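SPbeta prophage-derived uncharacterized protein YorR (Bacillus subtilis, PDB 3KB2) binds guanosine 3'-monophosphate 5'-diphosphate and is of unknown function, though it is probably a nucleotide kinase, possibly acting on dTMP. Local coordinates at residues Gly41-Asp54 with Ser78-Ile92. Numbering follows the deposited sequence.
Sequences GNEKLFEHFNKLAD and SILTERQLRFIEDKI
Asn-42 and Gln-84 join their side-chain amides in a nearly coplanar, reciprocal pair. Gln-84 NE2 donates to Asn-42 OD1 (3.0 Å) and Asn-42 ND2 to Gln-84 OE1 (3.1 Å), each bond meeting an oxygen lone pair in the carbonyl plane. Gln-84 OE1 also accepts from Thr-81 N, while Gln-84 N donates to Thr-81 OG1 (3.2 Å); this capping box opens helix 82-92, and with the Asn-42 pair it holds the glutamine amide in its rotation. Phe-46 turns its ring under the same side chain, CG anti to the backbone N (chi1 -180°), with Gln-84 CG over one face, 4.2 Å from the ring centroid, in a CH-pi contact. Leu-80 CD2 lies at the edge of that ring, and Phe-87 meets it obliquely, planes 61° apart. Deeper in, Phe-49 CD2 packs on Leu-80 CD1 (3.6 Å) and its CB on Ile-88 CD1. Near the C-terminal ends, Ala-53 CB touches Ile-92 CG2 (3.7 Å), and extended Lys-91 places NZ 2.9 Å from Asp-54 OD1 in a salt bridge. The helix axes run almost parallel (11°); helix 82-92 reaches strand 3-7 through Ile-92, with helix 42-52 beside it and Phe-49 meeting Phe-63, consistent with a P-loop kinase-like fold of strand order 2-3-1-4-5.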
ATOM      1  N   GLY A  41      -7.102 -16.655  -5.203  1.00 23.24           N
ATOM      2  CA  GLY A  41      -7.137 -17.347  -6.484  1.00 21.86           C
ATOM      3  C   GLY A  41      -8.131 -16.840  -7.509  1.00 14.99           C
ATOM      4  O   GLY A  41      -9.131 -16.231  -7.160  1.00 19.30           O
ATOM      5  N   ASN A  42      -7.872 -17.114  -8.781  1.00 18.80           N
ATOM      6  CA  ASN A  42      -8.769 -16.653  -9.827  1.00 20.19           C
ATOM      7  C   ASN A  42     -10.208 -17.213  -9.766  1.00 25.30           C
ATOM      8  O   ASN A  42     -11.170 -16.457  -9.909  1.00 23.66           O
ATOM      9  CB  ASN A  42      -8.141 -16.902 -11.204  1.00 20.46           C
ATOM     10  CG  ASN A  42      -9.031 -16.425 -12.337  1.00 25.93           C
ATOM     11  OD1 ASN A  42      -9.986 -17.101 -12.701  1.00 32.36           O
ATOM     12  ND2 ASN A  42      -8.729 -15.253 -12.891  1.00 22.99           N
ATOM     13  N   GLU A  43     -10.359 -18.519  -9.553  1.00 25.91           N
ATOM     14  CA  GLU A  43     -11.684 -19.137  -9.460  1.00 26.60           C
ATOM     15  C   GLU A  43     -12.546 -18.399  -8.420  1.00 22.62           C
ATOM     16  O   GLU A  43     -13.702 -18.053  -8.682  1.00 26.56           O
ATOM     17  CB  GLU A  43     -11.568 -20.611  -9.043  1.00 35.79           C
ATOM     18  CG  GLU A  43     -10.616 -21.494  -9.875  1.00 54.66           C
ATOM     19  CD  GLU A  43      -9.147 -21.035  -9.864  1.00 59.34           C
ATOM     20  OE1 GLU A  43      -8.562 -20.818  -8.775  1.00 51.61           O
ATOM     21  OE2 GLU A  43      -8.575 -20.910 -10.968  1.00 61.53           O
ATOM     22  N   LYS A  44     -11.987 -18.187  -7.231  1.00 19.10           N
ATOM     23  CA  LYS A  44     -12.705 -17.486  -6.177  1.00 22.08           C
ATOM     24  C   LYS A  44     -13.003 -16.066  -6.670  1.00 27.90           C
ATOM     25  O   LYS A  44     -14.108 -15.555  -6.467  1.00 23.86           O
ATOM     26  CB  LYS A  44     -11.866 -17.382  -4.891  1.00 28.13           C
ATOM     27  CG  LYS A  44     -11.465 -18.692  -4.205  1.00 34.84           C
ATOM     28  CD  LYS A  44     -12.629 -19.390  -3.531  1.00 36.06           C
ATOM     29  CE  LYS A  44     -12.193 -20.696  -2.874  1.00 34.83           C
ATOM     30  NZ  LYS A  44     -13.369 -21.427  -2.310  1.00 32.78           N
ATOM     31  N   LEU A  45     -12.016 -15.439  -7.319  1.00 20.65           N
ATOM     32  CA  LEU A  45     -12.144 -14.064  -7.822  1.00 21.96           C
ATOM     33  C   LEU A  45     -13.293 -13.909  -8.797  1.00 13.61           C
ATOM     34  O   LEU A  45     -14.181 -13.080  -8.604  1.00 18.57           O
ATOM     35  CB  LEU A  45     -10.843 -13.610  -8.508  1.00 18.72           C
ATOM     36  CG  LEU A  45     -10.756 -12.181  -9.066  1.00 16.32           C
ATOM     37  CD1 LEU A  45     -10.770 -11.157  -7.945  1.00 18.65           C
ATOM     38  CD2 LEU A  45      -9.476 -12.044  -9.874  1.00 14.71           C
ATOM     39  N   PHE A  46     -13.267 -14.713  -9.846  1.00 11.97           N
ATOM     40  CA  PHE A  46     -14.296 -14.668 -10.873  1.00 23.60           C
ATOM     41  C   PHE A  46     -15.688 -14.960 -10.322  1.00 22.69           C
ATOM     42  O   PHE A  46     -16.666 -14.301 -10.689  1.00 15.24           O
ATOM     43  CB  PHE A  46     -13.969 -15.667 -11.979  1.00 20.63           C
ATOM     44  CG  PHE A  46     -14.976 -15.684 -13.081  1.00 22.60           C
ATOM     45  CD1 PHE A  46     -15.161 -14.561 -13.887  1.00 21.82           C
ATOM     46  CD2 PHE A  46     -15.755 -16.811 -13.304  1.00 20.17           C
ATOM     47  CE1 PHE A  46     -16.115 -14.564 -14.899  1.00 27.94           C
ATOM     48  CE2 PHE A  46     -16.710 -16.825 -14.313  1.00 26.28           C
ATOM     49  CZ  PHE A  46     -16.893 -15.703 -15.113  1.00 23.97           C
ATOM     50  N   GLU A  47     -15.769 -15.956  -9.448  1.00 20.11           N
ATOM     51  CA  GLU A  47     -17.036 -16.341  -8.837  1.00 23.21           C
ATOM     52  C   GLU A  47     -17.698 -15.133  -8.140  1.00 19.41           C
ATOM     53  O   GLU A  47     -18.891 -14.857  -8.327  1.00 22.11           O
ATOM     54  CB  GLU A  47     -16.784 -17.475  -7.840  1.00 25.33           C
ATOM     55  CG  GLU A  47     -18.006 -17.930  -7.068  1.00 48.41           C
ATOM     56  CD  GLU A  47     -17.668 -18.968  -6.000  1.00 60.94           C
ATOM     57  OE1 GLU A  47     -16.894 -18.639  -5.066  1.00 65.81           O
ATOM     58  OE2 GLU A  47     -18.175 -20.112  -6.100  1.00 57.74           O
ATOM     59  N   HIS A  48     -16.915 -14.405  -7.356  1.00 12.60           N
ATOM     60  CA  HIS A  48     -17.425 -13.240  -6.650  1.00 13.69           C
ATOM     61  C   HIS A  48     -17.896 -12.130  -7.594  1.00 16.79           C
ATOM     62  O   HIS A  48     -18.954 -11.529  -7.381  1.00 13.57           O
ATOM     63  CB  HIS A  48     -16.356 -12.682  -5.718  1.00 16.42           C
ATOM     64  CG  HIS A  48     -16.867 -11.614  -4.809  1.00 23.16           C
ATOM     65  ND1 HIS A  48     -17.776 -11.869  -3.806  1.00 28.20           N
ATOM     66  CD2 HIS A  48     -16.657 -10.275  -4.795  1.00 28.15           C
ATOM     67  CE1 HIS A  48     -18.110 -10.733  -3.216  1.00 23.70           C
ATOM     68  NE2 HIS A  48     -17.444  -9.752  -3.798  1.00 33.70           N
ATOM     69  N   PHE A  49     -17.108 -11.856  -8.634  1.00 15.45           N
ATOM     70  CA  PHE A  49     -17.461 -10.815  -9.586  1.00  7.78           C
ATOM     71  C   PHE A  49     -18.707 -11.190 -10.352  1.00 13.83           C
ATOM     72  O   PHE A  49     -19.533 -10.337 -10.670  1.00 20.07           O
ATOM     73  CB  PHE A  49     -16.314 -10.558 -10.568  1.00 17.41           C
ATOM     74  CG  PHE A  49     -15.215  -9.710 -10.004  1.00 19.86           C
ATOM     75  CD1 PHE A  49     -15.513  -8.616  -9.198  1.00 24.14           C
ATOM     76  CD2 PHE A  49     -13.884  -9.989 -10.288  1.00 24.83           C
ATOM     77  CE1 PHE A  49     -14.507  -7.811  -8.683  1.00 28.91           C
ATOM     78  CE2 PHE A  49     -12.863  -9.190  -9.777  1.00 20.87           C
ATOM     79  CZ  PHE A  49     -13.175  -8.099  -8.972  1.00 19.71           C
ATOM     80  N   ASN A  50     -18.850 -12.474 -10.637  1.00 18.14           N
ATOM     81  CA  ASN A  50     -20.009 -12.943 -11.375  1.00 15.95           C
ATOM     82  C   ASN A  50     -21.281 -12.776 -10.556  1.00 12.73           C
ATOM     83  O   ASN A  50     -22.331 -12.473 -11.104  1.00 17.19           O
ATOM     84  CB  ASN A  50     -19.838 -14.410 -11.758  1.00 17.70           C
ATOM     85  CG  ASN A  50     -20.528 -14.741 -13.052  1.00 18.86           C
ATOM     86  OD1 ASN A  50     -20.794 -15.896 -13.348  1.00 32.65           O
ATOM     87  ND2 ASN A  50     -20.809 -13.717 -13.846  1.00 24.22           N
ATOM     88  N   LYS A  51     -21.184 -12.991  -9.247  1.00 16.14           N
ATOM     89  CA  LYS A  51     -22.341 -12.835  -8.371  1.00 17.94           C
ATOM     90  C   LYS A  51     -22.738 -11.372  -8.320  1.00 24.41           C
ATOM     91  O   LYS A  51     -23.923 -11.040  -8.342  1.00 28.95           O
ATOM     92  CB  LYS A  51     -22.034 -13.307  -6.951  1.00 13.99           C
ATOM     93  CG  LYS A  51     -21.994 -14.806  -6.785  1.00 14.29           C
ATOM     94  CD  LYS A  51     -21.422 -15.167  -5.436  1.00 16.34           C
ATOM     95  CE  LYS A  51     -20.991 -16.623  -5.420  1.00 35.72           C
ATOM     96  NZ  LYS A  51     -20.245 -16.994  -4.178  1.00 34.66           N
ATOM     97  N   LEU A  52     -21.753 -10.486  -8.236  1.00 24.29           N
ATOM     98  CA  LEU A  52     -22.078  -9.075  -8.203  1.00 20.74           C
ATOM     99  C   LEU A  52     -22.756  -8.727  -9.511  1.00 13.05           C
ATOM    100  O   LEU A  52     -23.688  -7.947  -9.530  1.00 19.11           O
ATOM    101  CB  LEU A  52     -20.821  -8.234  -8.021  1.00 23.04           C
ATOM    102  CG  LEU A  52     -20.134  -8.472  -6.688  1.00 31.98           C
ATOM    103  CD1 LEU A  52     -18.871  -7.618  -6.602  1.00 30.41           C
ATOM    104  CD2 LEU A  52     -21.107  -8.143  -5.551  1.00 28.80           C
ATOM    105  N   ALA A  53     -22.296  -9.334 -10.599  1.00 17.51           N
ATOM    106  CA  ALA A  53     -22.861  -9.068 -11.911  1.00 16.20           C
ATOM    107  C   ALA A  53     -24.339  -9.424 -11.998  1.00 22.03           C
ATOM    108  O   ALA A  53     -25.035  -9.001 -12.923  1.00 19.78           O
ATOM    109  CB  ALA A  53     -22.084  -9.807 -12.980  1.00 12.34           C
ATOM    110  N   ASP A  54     -24.826 -10.213 -11.049  1.00 27.26           N
ATOM    111  CA  ASP A  54     -26.240 -10.575 -11.050  1.00 22.53           C
ATOM    112  C   ASP A  54     -27.061  -9.495 -10.358  1.00 21.14           C
ATOM    113  O   ASP A  54     -28.242  -9.327 -10.644  1.00 24.77           O
ATOM    114  CB  ASP A  54     -26.448 -11.915 -10.347  1.00 21.05           C
ATOM    115  CG  ASP A  54     -26.007 -13.081 -11.198  1.00 31.20           C
ATOM    116  OD1 ASP A  54     -26.445 -13.153 -12.368  1.00 28.73           O
ATOM    117  OD2 ASP A  54     -25.234 -13.925 -10.699  1.00 30.80           O
ATOM    118  N   SER A  78      -4.668 -12.267  -7.765  1.00 14.60           N
ATOM    119  CA  SER A  78      -5.382 -12.719  -8.956  1.00 16.49           C
ATOM    120  C   SER A  78      -6.001 -11.629  -9.819  1.00 17.52           C
ATOM    121  O   SER A  78      -6.472 -10.604  -9.329  1.00 15.98           O
ATOM    122  CB  SER A  78      -6.483 -13.704  -8.568  1.00 15.98           C
ATOM    123  OG  SER A  78      -5.928 -14.843  -7.945  1.00 37.53           O
ATOM    124  N   ILE A  79      -6.012 -11.885 -11.120  1.00 17.52           N
ATOM    125  CA  ILE A  79      -6.578 -10.955 -12.075  1.00 18.87           C
ATOM    126  C   ILE A  79      -7.545 -11.670 -12.999  1.00 18.97           C
ATOM    127  O   ILE A  79      -7.385 -12.853 -13.287  1.00 22.12           O
ATOM    128  CB  ILE A  79      -5.477 -10.283 -12.931  1.00 21.36           C
ATOM    129  CG1 ILE A  79      -6.106  -9.264 -13.874  1.00 18.59           C
ATOM    130  CG2 ILE A  79      -4.742 -11.319 -13.773  1.00 17.77           C
ATOM    131  CD1 ILE A  79      -5.082  -8.311 -14.455  1.00 25.60           C
ATOM    132  N   LEU A  80      -8.569 -10.962 -13.451  1.00 15.83           N
ATOM    133  CA  LEU A  80      -9.508 -11.570 -14.377  1.00 16.24           C
ATOM    134  C   LEU A  80      -8.807 -11.783 -15.710  1.00 16.04           C
ATOM    135  O   LEU A  80      -7.868 -11.064 -16.036  1.00 17.61           O
ATOM    136  CB  LEU A  80     -10.695 -10.649 -14.602  1.00 15.88           C
ATOM    137  CG  LEU A  80     -11.604 -10.527 -13.397  1.00 12.21           C
ATOM    138  CD1 LEU A  80     -12.521  -9.364 -13.592  1.00 18.30           C
ATOM    139  CD2 LEU A  80     -12.359 -11.823 -13.205  1.00 12.43           C
ATOM    140  N   THR A  81      -9.256 -12.774 -16.474  1.00 17.68           N
ATOM    141  CA  THR A  81      -8.683 -13.015 -17.789  1.00 15.80           C
ATOM    142  C   THR A  81      -9.504 -12.168 -18.757  1.00 25.61           C
ATOM    143  O   THR A  81     -10.578 -11.672 -18.402  1.00 26.17           O
ATOM    144  CB  THR A  81      -8.794 -14.500 -18.240  1.00 16.01           C
ATOM    145  OG1 THR A  81     -10.170 -14.887 -18.299  1.00 17.31           O
ATOM    146  CG2 THR A  81      -8.050 -15.413 -17.291  1.00 19.60           C
ATOM    147  N   GLU A  82      -8.998 -11.996 -19.972  1.00 25.26           N
ATOM    148  CA  GLU A  82      -9.704 -11.227 -20.984  1.00 27.19           C
ATOM    149  C   GLU A  82     -11.101 -11.787 -21.178  1.00 18.92           C
ATOM    150  O   GLU A  82     -12.077 -11.047 -21.236  1.00 18.59           O
ATOM    151  CB  GLU A  82      -8.961 -11.291 -22.321  1.00 36.40           C
ATOM    152  CG  GLU A  82      -7.611 -10.597 -22.337  1.00 50.31           C
ATOM    153  CD  GLU A  82      -6.944 -10.653 -23.702  1.00 63.48           C
ATOM    154  OE1 GLU A  82      -6.565 -11.769 -24.143  1.00 62.53           O
ATOM    155  OE2 GLU A  82      -6.801  -9.578 -24.339  1.00 66.06           O
ATOM    156  N   ARG A  83     -11.185 -13.105 -21.273  1.00 13.75           N
ATOM    157  CA  ARG A  83     -12.457 -13.757 -21.485  1.00 16.25           C
ATOM    158  C   ARG A  83     -13.435 -13.508 -20.341  1.00 17.08           C
ATOM    159  O   ARG A  83     -14.589 -13.174 -20.580  1.00 23.74           O
ATOM    160  CB  ARG A  83     -12.242 -15.259 -21.697  1.00 20.50           C
ATOM    161  CG  ARG A  83     -13.492 -16.026 -22.085  1.00 23.03           C
ATOM    162  CD  ARG A  83     -13.240 -17.528 -22.085  1.00 23.70           C
ATOM    163  NE  ARG A  83     -14.463 -18.296 -22.332  1.00 24.62           N
ATOM    164  CZ  ARG A  83     -14.562 -19.617 -22.183  1.00 25.68           C
ATOM    165  NH1 ARG A  83     -15.716 -20.224 -22.424  1.00 12.60           N
ATOM    166  NH2 ARG A  83     -13.510 -20.327 -21.782  1.00 22.13           N
ATOM    167  N   GLN A  84     -12.984 -13.652 -19.099  1.00 25.52           N
ATOM    168  CA  GLN A  84     -13.876 -13.438 -17.960  1.00 16.67           C
ATOM    169  C   GLN A  84     -14.367 -11.988 -17.925  1.00 27.03           C
ATOM    170  O   GLN A  84     -15.567 -11.736 -17.778  1.00 21.91           O
ATOM    171  CB  GLN A  84     -13.160 -13.792 -16.654  1.00 17.58           C
ATOM    172  CG  GLN A  84     -12.602 -15.203 -16.663  1.00 21.61           C
ATOM    173  CD  GLN A  84     -11.791 -15.542 -15.431  1.00 21.19           C
ATOM    174  OE1 GLN A  84     -10.919 -14.778 -15.011  1.00 30.77           O
ATOM    175  NE2 GLN A  84     -12.062 -16.707 -14.851  1.00 14.48           N
ATOM    176  N   LEU A  85     -13.442 -11.039 -18.075  1.00 16.64           N
ATOM    177  CA  LEU A  85     -13.797  -9.628 -18.063  1.00 21.57           C
ATOM    178  C   LEU A  85     -14.855  -9.365 -19.123  1.00 23.08           C
ATOM    179  O   LEU A  85     -15.858  -8.707 -18.872  1.00 24.44           O
ATOM    180  CB  LEU A  85     -12.569  -8.758 -18.350  1.00 20.87           C
ATOM    181  CG  LEU A  85     -12.870  -7.267 -18.568  1.00 18.90           C
ATOM    182  CD1 LEU A  85     -13.441  -6.675 -17.295  1.00 14.22           C
ATOM    183  CD2 LEU A  85     -11.599  -6.529 -18.977  1.00 16.91           C
ATOM    184  N   ARG A  86     -14.622  -9.886 -20.316  1.00 22.22           N
ATOM    185  CA  ARG A  86     -15.550  -9.707 -21.415  1.00 22.36           C
ATOM    186  C   ARG A  86     -16.902 -10.336 -21.063  1.00 19.01           C
ATOM    187  O   ARG A  86     -17.951  -9.811 -21.413  1.00 22.07           O
ATOM    188  CB  ARG A  86     -14.942 -10.342 -22.662  1.00 26.98           C
ATOM    189  CG  ARG A  86     -15.751 -10.240 -23.922  1.00 35.19           C
ATOM    190  CD  ARG A  86     -14.919 -10.707 -25.107  1.00 43.31           C
ATOM    191  NE  ARG A  86     -14.408 -12.067 -24.932  1.00 46.10           N
ATOM    192  CZ  ARG A  86     -13.116 -12.392 -24.945  1.00 48.48           C
ATOM    193  NH1 ARG A  86     -12.191 -11.456 -25.121  1.00 45.21           N
ATOM    194  NH2 ARG A  86     -12.747 -13.657 -24.795  1.00 39.43           N
ATOM    195  N   PHE A  87     -16.874 -11.454 -20.355  1.00 21.87           N
ATOM    196  CA  PHE A  87     -18.104 -12.131 -19.961  1.00 21.93           C
ATOM    197  C   PHE A  87     -18.909 -11.264 -18.995  1.00 15.50           C
ATOM    198  O   PHE A  87     -20.114 -11.108 -19.148  1.00 22.33           O
ATOM    199  CB  PHE A  87     -17.759 -13.483 -19.327  1.00 15.80           C
ATOM    200  CG  PHE A  87     -18.941 -14.240 -18.805  1.00 17.15           C
ATOM    201  CD1 PHE A  87     -19.360 -14.079 -17.492  1.00 18.48           C
ATOM    202  CD2 PHE A  87     -19.630 -15.125 -19.622  1.00 21.04           C
ATOM    203  CE1 PHE A  87     -20.452 -14.789 -16.998  1.00 28.79           C
ATOM    204  CE2 PHE A  87     -20.724 -15.842 -19.138  1.00 29.09           C
ATOM    205  CZ  PHE A  87     -21.134 -15.673 -17.820  1.00 26.92           C
ATOM    206  N   ILE A  88     -18.237 -10.692 -18.004  1.00 25.13           N
ATOM    207  CA  ILE A  88     -18.912  -9.843 -17.017  1.00 25.46           C
ATOM    208  C   ILE A  88     -19.510  -8.585 -17.635  1.00 18.64           C
ATOM    209  O   ILE A  88     -20.599  -8.162 -17.258  1.00 28.73           O
ATOM    210  CB  ILE A  88     -17.952  -9.440 -15.889  1.00 18.74           C
ATOM    211  CG1 ILE A  88     -17.564 -10.688 -15.093  1.00 16.37           C
ATOM    212  CG2 ILE A  88     -18.604  -8.425 -14.978  1.00  5.25           C
ATOM    213  CD1 ILE A  88     -16.432 -10.441 -14.129  1.00 34.44           C
ATOM    214  N   GLU A  89     -18.796  -7.995 -18.586  1.00 19.76           N
ATOM    215  CA  GLU A  89     -19.275  -6.791 -19.257  1.00 20.44           C
ATOM    216  C   GLU A  89     -20.556  -7.074 -20.037  1.00 22.69           C
ATOM    217  O   GLU A  89     -21.541  -6.347 -19.925  1.00 21.72           O
ATOM    218  CB  GLU A  89     -18.200  -6.259 -20.201  1.00 21.56           C
ATOM    219  CG  GLU A  89     -16.906  -5.890 -19.489  1.00 25.94           C
ATOM    220  CD  GLU A  89     -15.870  -5.340 -20.434  1.00 30.84           C
ATOM    221  OE1 GLU A  89     -15.569  -6.026 -21.434  1.00 41.78           O
ATOM    222  OE2 GLU A  89     -15.350  -4.232 -20.175  1.00 23.86           O
ATOM    223  N   ASP A  90     -20.541  -8.134 -20.834  1.00 25.19           N
ATOM    224  CA  ASP A  90     -21.714  -8.486 -21.617  1.00 27.13           C
ATOM    225  C   ASP A  90     -22.894  -8.761 -20.684  1.00 22.62           C
ATOM    226  O   ASP A  90     -24.042  -8.428 -20.980  1.00 22.53           O
ATOM    227  CB  ASP A  90     -21.423  -9.725 -22.468  1.00 35.04           C
ATOM    228  CG  ASP A  90     -22.652 -10.223 -23.207  1.00 34.20           C
ATOM    229  OD1 ASP A  90     -23.107  -9.542 -24.152  1.00 51.01           O
ATOM    230  OD2 ASP A  90     -23.168 -11.296 -22.833  1.00 42.10           O
ATOM    231  N   LYS A  91     -22.599  -9.355 -19.543  1.00 16.93           N
ATOM    232  CA  LYS A  91     -23.636  -9.683 -18.587  1.00 18.81           C
ATOM    233  C   LYS A  91     -24.353  -8.482 -17.926  1.00 24.97           C
ATOM    234  O   LYS A  91     -25.506  -8.605 -17.500  1.00 24.76           O
ATOM    235  CB  LYS A  91     -23.041 -10.606 -17.524  1.00 17.15           C
ATOM    236  CG  LYS A  91     -24.021 -11.072 -16.477  1.00 17.65           C
ATOM    237  CD  LYS A  91     -23.418 -12.151 -15.608  1.00 17.07           C
ATOM    238  CE  LYS A  91     -24.407 -12.551 -14.540  1.00 22.01           C
ATOM    239  NZ  LYS A  91     -24.041 -13.795 -13.830  1.00 34.08           N
ATOM    240  N   ILE A  92     -23.696  -7.326 -17.854  1.00 17.39           N
ATOM    241  CA  ILE A  92     -24.296  -6.154 -17.213  1.00 16.54           C
ATOM    242  C   ILE A  92     -24.341  -4.914 -18.095  1.00 22.23           C
ATOM    243  O   ILE A  92     -24.631  -3.821 -17.614  1.00 22.96           O
ATOM    244  CB  ILE A  92     -23.515  -5.780 -15.942  1.00 22.83           C
ATOM    245  CG1 ILE A  92     -22.170  -5.157 -16.333  1.00 23.33           C
ATOM    246  CG2 ILE A  92     -23.293  -7.029 -15.081  1.00 17.60           C
ATOM    247  CD1 ILE A  92     -21.294  -4.747 -15.170  1.00 24.05           C
TER